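Local coordinates for protein phosphoribosylaminoimidazole-succinocarboxamide synthase (Saccharomyces cerevisiae, PDB 2CNQ) that catalyses the ATP-dependent joining of aspartate to the carboxylate of CAIR, giving SAICAR in de novo purine biosynthesis, at residues A[115-124]-A[191-199]; A[147-155]-A[244-255]. One frame throughout, in Å; residues are numbered along the deposited sequence. Where two conformers were deposited one is given.

Contact 1 (A[115-124]-A[191-199]). With AMZ (aminoimidazole 4-carboxamide ribonucleotide), chain C.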
loop_
_atom_site.group_PDB
_atom_site.type_symbol
_atom_site.label_atom_id
_atom_site.label_comp_id
_atom_site.label_asym_id
_atom_site.label_seq_id
_atom_site.Cartn_x
_atom_site.Cartn_y
_atom_site.Cartn_z
ATOM N N ILE A 115 -10.996 -4.764 8.559
ATOM C CA ILE A 115 -10.481 -4.745 9.901
ATOM C C ILE A 115 -9.873 -3.393 10.067
ATOM O O ILE A 115 -9.085 -2.957 9.239
ATOM C CB ILE A 115 -9.441 -5.833 10.069
ATOM C CG1 ILE A 115 -10.093 -7.189 9.836
ATOM C CG2 ILE A 115 -8.821 -5.754 11.433
ATOM C CD1 ILE A 115 -9.136 -8.335 9.940
ATOM N N PRO A 116 -10.255 -2.661 11.090
ATOM C CA PRO A 116 -9.957 -1.255 11.159
ATOM C C PRO A 116 -8.563 -0.960 11.673
ATOM O O PRO A 116 -8.364 -0.301 12.683
ATOM C CB PRO A 116 -11.007 -0.739 12.114
ATOM C CG PRO A 116 -11.181 -1.879 13.037
ATOM C CD PRO A 116 -11.212 -3.039 12.137
ATOM N N LEU A 117 -7.589 -1.471 10.974
ATOM C CA LEU A 117 -6.200 -1.284 11.307
ATOM C C LEU A 117 -5.433 -1.089 10.059
ATOM O O LEU A 117 -5.738 -1.679 9.044
ATOM C CB LEU A 117 -5.621 -2.526 11.958
ATOM C CG LEU A 117 -6.244 -2.954 13.260
ATOM C CD1 LEU A 117 -5.748 -4.318 13.635
ATOM C CD2 LEU A 117 -5.933 -1.953 14.341
ATOM N N GLU A 118 -4.401 -0.297 10.137
ATOM C CA GLU A 118 -3.340 -0.357 9.167
ATOM C C GLU A 118 -2.445 -1.464 9.644
ATOM O O GLU A 118 -1.860 -1.399 10.709
ATOM C CB GLU A 118 -2.563 0.915 9.102
ATOM C CG GLU A 118 -3.359 2.132 8.878
ATOM C CD GLU A 118 -4.079 2.190 7.566
ATOM O OE1 GLU A 118 -4.684 3.257 7.336
ATOM O OE2 GLU A 118 -4.090 1.268 6.757
ATOM N N VAL A 119 -2.396 -2.525 8.879
ATOM C CA VAL A 119 -1.701 -3.729 9.289
ATOM C C VAL A 119 -0.289 -3.617 8.806
ATOM O O VAL A 119 0.076 -4.121 7.767
ATOM C CB VAL A 119 -2.427 -4.943 8.772
ATOM C CG1 VAL A 119 -1.708 -6.202 9.156
ATOM C CG2 VAL A 119 -3.852 -4.960 9.295
ATOM N N ILE A 120 0.495 -2.888 9.566
ATOM C CA ILE A 120 1.858 -2.625 9.220
ATOM C C ILE A 120 2.716 -3.721 9.752
ATOM O O ILE A 120 2.585 -4.143 10.887
ATOM C CB ILE A 120 2.290 -1.297 9.761
ATOM C CG1 ILE A 120 1.480 -0.196 9.126
ATOM C CG2 ILE A 120 3.761 -1.067 9.587
ATOM C CD1 ILE A 120 1.508 1.073 9.908
ATOM N N VAL A 121 3.618 -4.195 8.917
ATOM C CA VAL A 121 4.664 -5.093 9.314
ATOM C C VAL A 121 5.963 -4.439 9.011
ATOM O O VAL A 121 6.153 -3.917 7.942
ATOM C CB VAL A 121 4.576 -6.434 8.608
ATOM C CG1 VAL A 121 5.694 -7.327 9.090
ATOM C CG2 VAL A 121 3.256 -7.066 8.853
ATOM N N ARG A 122 6.850 -4.487 9.983
ATOM C CA ARG A 122 8.169 -3.936 9.841
ATOM C C ARG A 122 9.181 -5.033 9.923
ATOM O O ARG A 122 9.275 -5.721 10.907
ATOM C CB ARG A 122 8.453 -2.931 10.902
ATOM C CG ARG A 122 7.416 -1.855 10.975
ATOM C CD ARG A 122 7.740 -0.898 12.080
ATOM N NE ARG A 122 6.653 0.017 12.292
ATOM C CZ ARG A 122 6.508 1.151 11.669
ATOM N NH1 ARG A 122 7.432 1.636 10.892
ATOM N NH2 ARG A 122 5.397 1.820 11.856
ATOM N N GLY A 123 9.949 -5.180 8.879
ATOM C CA GLY A 123 11.089 -6.056 8.928
ATOM C C GLY A 123 12.335 -5.378 9.379
ATOM O O GLY A 123 13.263 -6.025 9.858
ATOM N N TYR A 124 12.375 -4.074 9.220
ATOM C CA TYR A 124 13.532 -3.270 9.439
ATOM C C TYR A 124 13.068 -2.036 10.107
ATOM O O TYR A 124 11.954 -1.563 9.897
ATOM C CB TYR A 124 14.180 -2.903 8.128
ATOM C CG TYR A 124 14.691 -4.078 7.377
ATOM C CD1 TYR A 124 13.830 -4.944 6.734
ATOM C CD2 TYR A 124 16.036 -4.326 7.301
ATOM C CE1 TYR A 124 14.314 -6.019 6.055
ATOM C CE2 TYR A 124 16.512 -5.408 6.608
ATOM C CZ TYR A 124 15.650 -6.246 6.001
ATOM O OH TYR A 124 16.088 -7.321 5.299
ATOM N N VAL A 191 -4.419 -11.533 12.711
ATOM C CA VAL A 191 -3.961 -10.488 11.844
ATOM C C VAL A 191 -2.466 -10.373 11.945
ATOM O O VAL A 191 -1.779 -10.327 10.924
ATOM C CB VAL A 191 -4.626 -9.179 12.226
ATOM C CG1 VAL A 191 -3.926 -7.995 11.635
ATOM C CG2 VAL A 191 -6.080 -9.221 11.836
ATOM N N ALA A 192 -1.942 -10.322 13.136
ATOM C CA ALA A 192 -0.535 -10.168 13.302
ATOM C C ALA A 192 0.222 -11.286 12.680
ATOM O O ALA A 192 1.214 -11.088 12.008
ATOM C CB ALA A 192 -0.213 -10.133 14.780
ATOM N N GLU A 193 -0.229 -12.488 12.925
ATOM C CA GLU A 193 0.514 -13.608 12.450
ATOM C C GLU A 193 0.438 -13.715 10.964
ATOM O O GLU A 193 1.424 -14.004 10.334
ATOM C CB GLU A 193 0.050 -14.864 13.110
ATOM C CG GLU A 193 0.443 -14.863 14.553
ATOM C CD GLU A 193 0.171 -16.144 15.231
ATOM O OE1 GLU A 193 0.609 -16.285 16.371
ATOM O OE2 GLU A 193 -0.500 -17.000 14.644
ATOM N N LEU A 194 -0.714 -13.455 10.397
ATOM C CA LEU A 194 -0.854 -13.552 8.979
ATOM C C LEU A 194 -0.039 -12.469 8.338
ATOM O O LEU A 194 0.633 -12.697 7.358
ATOM C CB LEU A 194 -2.297 -13.409 8.591
ATOM C CG LEU A 194 -2.576 -13.400 7.105
ATOM C CD1 LEU A 194 -2.093 -14.679 6.472
ATOM C CD2 LEU A 194 -4.032 -13.206 6.865
ATOM N N ALA A 195 -0.116 -11.273 8.863
ATOM C CA ALA A 195 0.613 -10.188 8.259
ATOM C C ALA A 195 2.085 -10.486 8.244
ATOM O O ALA A 195 2.748 -10.238 7.261
ATOM C CB ALA A 195 0.329 -8.919 9.008
ATOM N N VAL A 196 2.622 -10.986 9.339
ATOM C CA VAL A 196 4.025 -11.285 9.378
ATOM C C VAL A 196 4.336 -12.397 8.417
ATOM O O VAL A 196 5.342 -12.348 7.750
ATOM C CB VAL A 196 4.485 -11.603 10.790
ATOM C CG1 VAL A 196 5.826 -12.253 10.797
ATOM C CG2 VAL A 196 4.477 -10.323 11.597
ATOM N N LYS A 197 3.485 -13.383 8.331
ATOM C CA LYS A 197 3.716 -14.464 7.420
ATOM C C LYS A 197 3.770 -13.974 5.994
ATOM O O LYS A 197 4.651 -14.321 5.245
ATOM C CB LYS A 197 2.631 -15.485 7.587
ATOM C CG LYS A 197 2.939 -16.754 6.891
ATOM C CD LYS A 197 1.871 -17.781 7.089
ATOM C CE LYS A 197 1.875 -18.352 8.456
ATOM N NZ LYS A 197 1.077 -19.613 8.484
ATOM N N LEU A 198 2.793 -13.159 5.617
ATOM C CA LEU A 198 2.763 -12.631 4.278
ATOM C C LEU A 198 3.962 -11.785 4.032
ATOM O O LEU A 198 4.612 -11.894 3.017
ATOM C CB LEU A 198 1.502 -11.840 4.028
ATOM C CG LEU A 198 0.200 -12.587 4.186
ATOM C CD1 LEU A 198 -0.947 -11.658 3.971
ATOM C CD2 LEU A 198 0.117 -13.757 3.251
ATOM N N TYR A 199 4.255 -10.906 4.949
ATOM C CA TYR A 199 5.396 -10.061 4.795
ATOM C C TYR A 199 6.651 -10.866 4.624
ATOM O O TYR A 199 7.433 -10.584 3.759
ATOM C CB TYR A 199 5.545 -9.132 5.991
ATOM C CG TYR A 199 6.861 -8.468 6.002
ATOM C CD1 TYR A 199 7.088 -7.353 5.266
ATOM C CD2 TYR A 199 7.887 -8.989 6.735
ATOM C CE1 TYR A 199 8.338 -6.779 5.231
ATOM C CE2 TYR A 199 9.134 -8.431 6.707
ATOM C CZ TYR A 199 9.347 -7.320 5.949
ATOM O OH TYR A 199 10.604 -6.835 5.968
HETATM O O5 AMZ C . -1.369 4.383 3.744
HETATM C C6 AMZ C . -1.192 4.352 4.944
HETATM N N2 AMZ C . -2.083 4.781 5.830
HETATM C C3A AMZ C . 0.032 3.804 5.496
HETATM C C7A AMZ C . 1.093 3.344 4.777
HETATM N N3 AMZ C . 1.292 3.185 3.455
HETATM N N1 AMZ C . 0.303 3.708 6.809
HETATM C C5 AMZ C . 1.505 3.185 6.907
HETATM N N AMZ C . 2.008 2.972 5.670
HETATM C C1 AMZ C . 3.273 2.346 5.377
HETATM C C2 AMZ C . 4.391 3.309 5.109
HETATM C C3 AMZ C . 5.600 2.515 5.509
HETATM O O2 AMZ C . 5.892 1.657 4.428
HETATM O O1 AMZ C . 4.372 3.703 3.753
HETATM O O AMZ C . 3.653 1.671 6.543
HETATM C C AMZ C . 5.065 1.715 6.686
HETATM C C4 AMZ C . 5.428 2.274 8.022
HETATM O O3 AMZ C . 5.213 3.675 7.998
HETATM P P AMZ C . 5.697 4.535 9.252
HETATM O OP1 AMZ C . 4.787 4.217 10.391
HETATM O O4 AMZ C . 5.544 5.962 8.779
HETATM O OP2 AMZ C . 7.111 4.181 9.582
#
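Val119 and Val121 press against Val191, Ala195 and Tyr199 in a helix-on-sheet packing: helix 185-209 lies over one side of strand 113-122, and the axes of strand 119-122 and helix 191-199 cross at -51°. This illustrates how a strand can divide its labour, with one side serving the core and the other the ligand. Ala195 CB is wedged between the two valines, tight against Val119 CG1 (3.4 Å) and Val121 CG2 (3.5 Å). Val121 turns its CG1 anti to the backbone N (chi1 -179°), which carries that methyl obliquely against the base of the Tyr199 ring, 3.5 Å from CG. Farther back, Ile115 and Val191 point opposite ways and lie alongside each other, CD1 of the isoleucine against CG2 of the valine. The tyrosine hydroxyl reaches Gly123, its OH 3.1 Å from the glycine CA, and is hydrogen-bonded to Ile213 O of strand 211-223. On the far side of the strand Ile120 and Arg122 face the bound AMZ. Ile120 CG2 sits over the rim of one guanidinium face, while the phosphate meets its edge: Arg122 NH1 reaches OP2 and NH2 reaches OP1 in two nearly straight hydrogen bonds, each 2.9 Å.

Contact 2 (A[147-155]-A[244-255]); sequences GLKESQEFP and WNGASYKVGESQ
Ser151, the third residue of a type II beta turn from Lys149 to Gln152, packs against the end of strand 228-245, at Trp244, and the loop after it, at Tyr249 and Glu253. The example shows how two irregular segments can be joined by polar contacts concentrated on one small residue. Its OG, beside the backbone N (chi1 -48°), donates to Glu253 O at 2.7 Å, and its CB packs 3.6 Å from Trp244 CH2. The Ser151 carbonyl lies at the edge of the Tyr249 ring and accepts from the hydroxyl, which approaches from above the carbonyl plane. At the residue before Ser151, Glu150 O accepts a hydrogen bond from Gly252 N at 2.7 Å, in the carbonyl plane.

Behind this tight centre stands Gln255. With CG beside the backbone N (chi1 -52°), that methylene lies over the centre of one Trp244 ring face; the bend at chi2 then turns the amide back to the loop, OE1 receiving Lys250 N and NE2 giving to Lys250 O at 2.7 Å. With an alanine here, both backbone groups of Lys250 would probably lose these partners and the indole face its cover.

The outer side is looser. The extended Glu150 side chain runs alongside the Glu253-Ser254 backbone, and a water donates to its OE2 and, weakly, to Gly252 O. In the conformer given, Val251 CG1 rests against Gln152 CA. A second water links the segments: it accepts from Glu153 N at 2.9 Å and donates to Tyr249 OH at 2.6 Å.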
loop_
_atom_site.group_PDB
_atom_site.type_symbol
_atom_site.label_atom_id
_atom_site.label_comp_id
_atom_site.label_asym_id
_atom_site.label_seq_id
_atom_site.Cartn_x
_atom_site.Cartn_y
_atom_site.Cartn_z
ATOM N N GLY A 147 20.456 -1.667 20.848
ATOM C CA GLY A 147 21.536 -1.537 19.922
ATOM C C GLY A 147 21.175 -1.653 18.470
ATOM O O GLY A 147 22.052 -1.723 17.648
ATOM N N LEU A 148 19.894 -1.668 18.135
ATOM C CA LEU A 148 19.536 -1.619 16.736
ATOM C C LEU A 148 19.997 -0.322 16.162
ATOM O O LEU A 148 19.837 0.741 16.726
ATOM C CB LEU A 148 18.040 -1.557 16.582
ATOM C CG LEU A 148 17.284 -2.709 17.156
ATOM C CD1 LEU A 148 15.812 -2.384 17.063
ATOM C CD2 LEU A 148 17.631 -3.955 16.378
ATOM N N LYS A 149 20.522 -0.403 14.980
ATOM C CA LYS A 149 20.903 0.765 14.245
ATOM C C LYS A 149 19.867 1.078 13.212
ATOM O O LYS A 149 19.053 0.250 12.860
ATOM C CB LYS A 149 22.267 0.549 13.650
ATOM C CG LYS A 149 23.365 0.374 14.697
ATOM C CD LYS A 149 23.495 1.564 15.626
ATOM C CE LYS A 149 24.663 1.367 16.572
ATOM N NZ LYS A 149 24.837 2.499 17.502
ATOM N N GLU A 150 19.881 2.301 12.722
ATOM C CA GLU A 150 18.854 2.702 11.791
ATOM C C GLU A 150 18.832 1.792 10.622
ATOM O O GLU A 150 19.856 1.477 10.070
ATOM C CB GLU A 150 19.063 4.121 11.337
ATOM C CG GLU A 150 17.886 4.610 10.565
ATOM C CD GLU A 150 18.076 5.911 9.898
ATOM O OE1 GLU A 150 17.259 6.197 9.018
ATOM O OE2 GLU A 150 19.010 6.648 10.238
ATOM N N SER A 151 17.639 1.368 10.262
ATOM C CA SER A 151 17.424 0.490 9.146
ATOM C C SER A 151 17.776 -0.924 9.400
ATOM O O SER A 151 17.666 -1.705 8.496
ATOM C CB SER A 151 18.114 0.949 7.867
ATOM O OG SER A 151 17.866 2.305 7.632
ATOM N N GLN A 152 18.204 -1.262 10.605
ATOM C CA GLN A 152 18.570 -2.610 10.894
ATOM C C GLN A 152 17.348 -3.484 10.833
ATOM O O GLN A 152 16.233 -3.093 11.169
ATOM C CB GLN A 152 19.213 -2.688 12.243
ATOM C CG GLN A 152 19.766 -4.044 12.581
ATOM C CD GLN A 152 20.691 -4.002 13.749
ATOM O OE1 GLN A 152 21.172 -2.946 14.125
ATOM N NE2 GLN A 152 20.920 -5.150 14.353
ATOM N N GLU A 153 17.592 -4.716 10.461
ATOM C CA GLU A 153 16.588 -5.711 10.470
ATOM C C GLU A 153 16.211 -6.057 11.885
ATOM O O GLU A 153 17.080 -6.252 12.725
ATOM C CB GLU A 153 17.107 -6.946 9.749
ATOM C CG GLU A 153 16.070 -7.991 9.456
ATOM C CD GLU A 153 16.486 -8.964 8.367
ATOM O OE1 GLU A 153 15.588 -9.561 7.748
ATOM O OE2 GLU A 153 17.696 -9.123 8.126
ATOM N N PHE A 154 14.924 -6.155 12.157
ATOM C CA PHE A 154 14.499 -6.708 13.407
ATOM C C PHE A 154 14.835 -8.184 13.427
ATOM O O PHE A 154 14.909 -8.823 12.428
ATOM C CB PHE A 154 13.013 -6.560 13.565
ATOM C CG PHE A 154 12.575 -5.168 13.808
ATOM C CD1 PHE A 154 12.759 -4.574 15.034
ATOM C CD2 PHE A 154 11.940 -4.446 12.817
ATOM C CE1 PHE A 154 12.320 -3.308 15.267
ATOM C CE2 PHE A 154 11.510 -3.184 13.046
ATOM C CZ PHE A 154 11.700 -2.603 14.263
ATOM N N PRO A 155 14.958 -8.761 14.605
ATOM C CA PRO A 155 15.189 -10.202 14.653
ATOM C C PRO A 155 14.143 -10.998 13.938
ATOM O O PRO A 155 14.440 -11.977 13.276
ATOM C CB PRO A 155 15.170 -10.499 16.142
ATOM C CG PRO A 155 15.495 -9.234 16.790
ATOM C CD PRO A 155 15.004 -8.140 15.931
ATOM N N TRP A 244 13.909 -0.881 -0.355
ATOM C CA TRP A 244 15.285 -0.494 -0.383
ATOM C C TRP A 244 16.037 -1.406 -1.286
ATOM O O TRP A 244 15.736 -2.554 -1.446
ATOM C CB TRP A 244 15.873 -0.594 0.992
ATOM C CG TRP A 244 15.256 0.308 1.964
ATOM C CD1 TRP A 244 14.579 1.453 1.713
ATOM C CD2 TRP A 244 15.283 0.160 3.365
ATOM N NE1 TRP A 244 14.189 2.017 2.870
ATOM C CE2 TRP A 244 14.623 1.248 3.908
ATOM C CE3 TRP A 244 15.802 -0.811 4.220
ATOM C CZ2 TRP A 244 14.496 1.425 5.258
ATOM C CZ3 TRP A 244 15.664 -0.652 5.551
ATOM C CH2 TRP A 244 15.001 0.454 6.071
ATOM N N ASN A 245 17.061 -0.864 -1.886
ATOM C CA ASN A 245 17.955 -1.653 -2.680
ATOM C C ASN A 245 18.857 -2.445 -1.779
ATOM O O ASN A 245 19.565 -1.893 -0.949
ATOM C CB ASN A 245 18.734 -0.707 -3.558
ATOM C CG ASN A 245 19.619 -1.412 -4.501
ATOM O OD1 ASN A 245 19.215 -1.657 -5.645
ATOM N ND2 ASN A 245 20.793 -1.733 -4.094
ATOM N N GLY A 246 18.844 -3.753 -1.923
ATOM C CA GLY A 246 19.628 -4.583 -1.045
ATOM C C GLY A 246 21.096 -4.314 -1.132
ATOM O O GLY A 246 21.801 -4.328 -0.152
ATOM N N ALA A 247 21.566 -4.087 -2.332
ATOM C CA ALA A 247 22.977 -3.881 -2.510
ATOM C C ALA A 247 23.461 -2.583 -1.926
ATOM O O ALA A 247 24.611 -2.500 -1.556
ATOM C CB ALA A 247 23.308 -3.959 -3.950
ATOM N N SER A 248 22.632 -1.564 -1.870
ATOM C CA SER A 248 23.047 -0.313 -1.291
ATOM C C SER A 248 22.728 -0.231 0.167
ATOM O O SER A 248 23.071 0.726 0.803
ATOM C CB SER A 248 22.553 0.855 -2.109
ATOM O OG SER A 248 21.185 0.987 -1.886
ATOM N N TYR A 249 22.074 -1.228 0.702
ATOM C CA TYR A 249 21.667 -1.198 2.071
ATOM C C TYR A 249 22.864 -1.098 2.991
ATOM O O TYR A 249 23.840 -1.796 2.847
ATOM C CB TYR A 249 20.916 -2.456 2.332
ATOM C CG TYR A 249 20.516 -2.659 3.740
ATOM C CD1 TYR A 249 19.529 -1.915 4.321
ATOM C CD2 TYR A 249 21.112 -3.652 4.490
ATOM C CE1 TYR A 249 19.157 -2.149 5.604
ATOM C CE2 TYR A 249 20.729 -3.907 5.766
ATOM C CZ TYR A 249 19.750 -3.153 6.328
ATOM O OH TYR A 249 19.387 -3.446 7.608
ATOM N N LYS A 250 22.746 -0.202 3.955
ATOM C CA LYS A 250 23.763 -0.017 4.938
ATOM C C LYS A 250 23.090 0.381 6.197
ATOM O O LYS A 250 22.453 1.401 6.262
ATOM C CB LYS A 250 24.722 1.064 4.517
ATOM C CG LYS A 250 25.851 1.199 5.512
ATOM C CD LYS A 250 26.900 2.157 5.050
ATOM C CE LYS A 250 28.030 2.222 6.047
ATOM N NZ LYS A 250 29.100 3.111 5.567
ATOM N N VAL A 251 23.279 -0.407 7.224
ATOM C CA VAL A 251 22.659 -0.118 8.465
ATOM C C VAL A 251 23.309 1.099 9.054
ATOM O O VAL A 251 24.464 1.403 8.793
ATOM C CB VAL A 251 22.699 -1.222 9.521
ATOM C CG1 VAL A 251 21.749 -2.328 9.140
ATOM C CG2 VAL A 251 24.137 -1.696 9.812
ATOM N N GLY A 252 22.552 1.782 9.879
ATOM C CA GLY A 252 23.047 2.922 10.600
ATOM C C GLY A 252 22.796 4.228 9.904
ATOM O O GLY A 252 23.310 5.252 10.313
ATOM N N GLU A 253 22.013 4.194 8.837
ATOM C CA GLU A 253 21.705 5.394 8.104
ATOM C C GLU A 253 20.424 5.137 7.371
ATOM O O GLU A 253 19.887 4.043 7.394
ATOM C CB GLU A 253 22.812 5.738 7.136
ATOM C CG GLU A 253 23.015 4.662 6.120
ATOM C CD GLU A 253 24.238 4.856 5.330
ATOM O OE1 GLU A 253 25.283 5.184 5.920
ATOM O OE2 GLU A 253 24.181 4.670 4.114
ATOM N N SER A 254 19.921 6.165 6.715
ATOM C CA SER A 254 18.760 5.994 5.890
ATOM C C SER A 254 19.152 5.438 4.549
ATOM O O SER A 254 20.283 5.509 4.132
ATOM C CB SER A 254 18.036 7.304 5.737
ATOM O OG SER A 254 18.863 8.215 5.067
ATOM N N GLN A 255 18.186 4.835 3.903
ATOM C CA GLN A 255 18.402 4.168 2.658
ATOM C C GLN A 255 17.836 4.951 1.523
ATOM O O GLN A 255 16.916 5.726 1.671
ATOM C CB GLN A 255 17.720 2.812 2.696
ATOM C CG GLN A 255 18.081 1.961 3.880
ATOM C CD GLN A 255 19.550 1.836 4.082
ATOM O OE1 GLN A 255 20.262 1.426 3.194
ATOM N NE2 GLN A 255 20.028 2.185 5.234
HETATM O O HOH W 1 20.922 6.687 12.148
HETATM O O HOH W 2 20.122 -5.380 9.227
#

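Overall arrangement
Contact 1 is core and contact 2 surface, their centres about 20 Å apart, yet both are built on the same mixed sheet. Strands 113-122 and 153-159 are neighbours there, and segment 244-255 leaves the end of another of its strands, 228-245. The two contacts meet where Gly123 O probably accepts a hydrogen bond from Phe154 N, with Tyr124 packed against Ser151. Their chemistry follows their place: across 115-124 and 191-199 the meeting is almost wholly aliphatic and aromatic, with polarity kept for the nucleotide on the strand's other side, whereas 147-155 and 244-255 are joined by backbone carbonyls, hydroxyls and waters between loops.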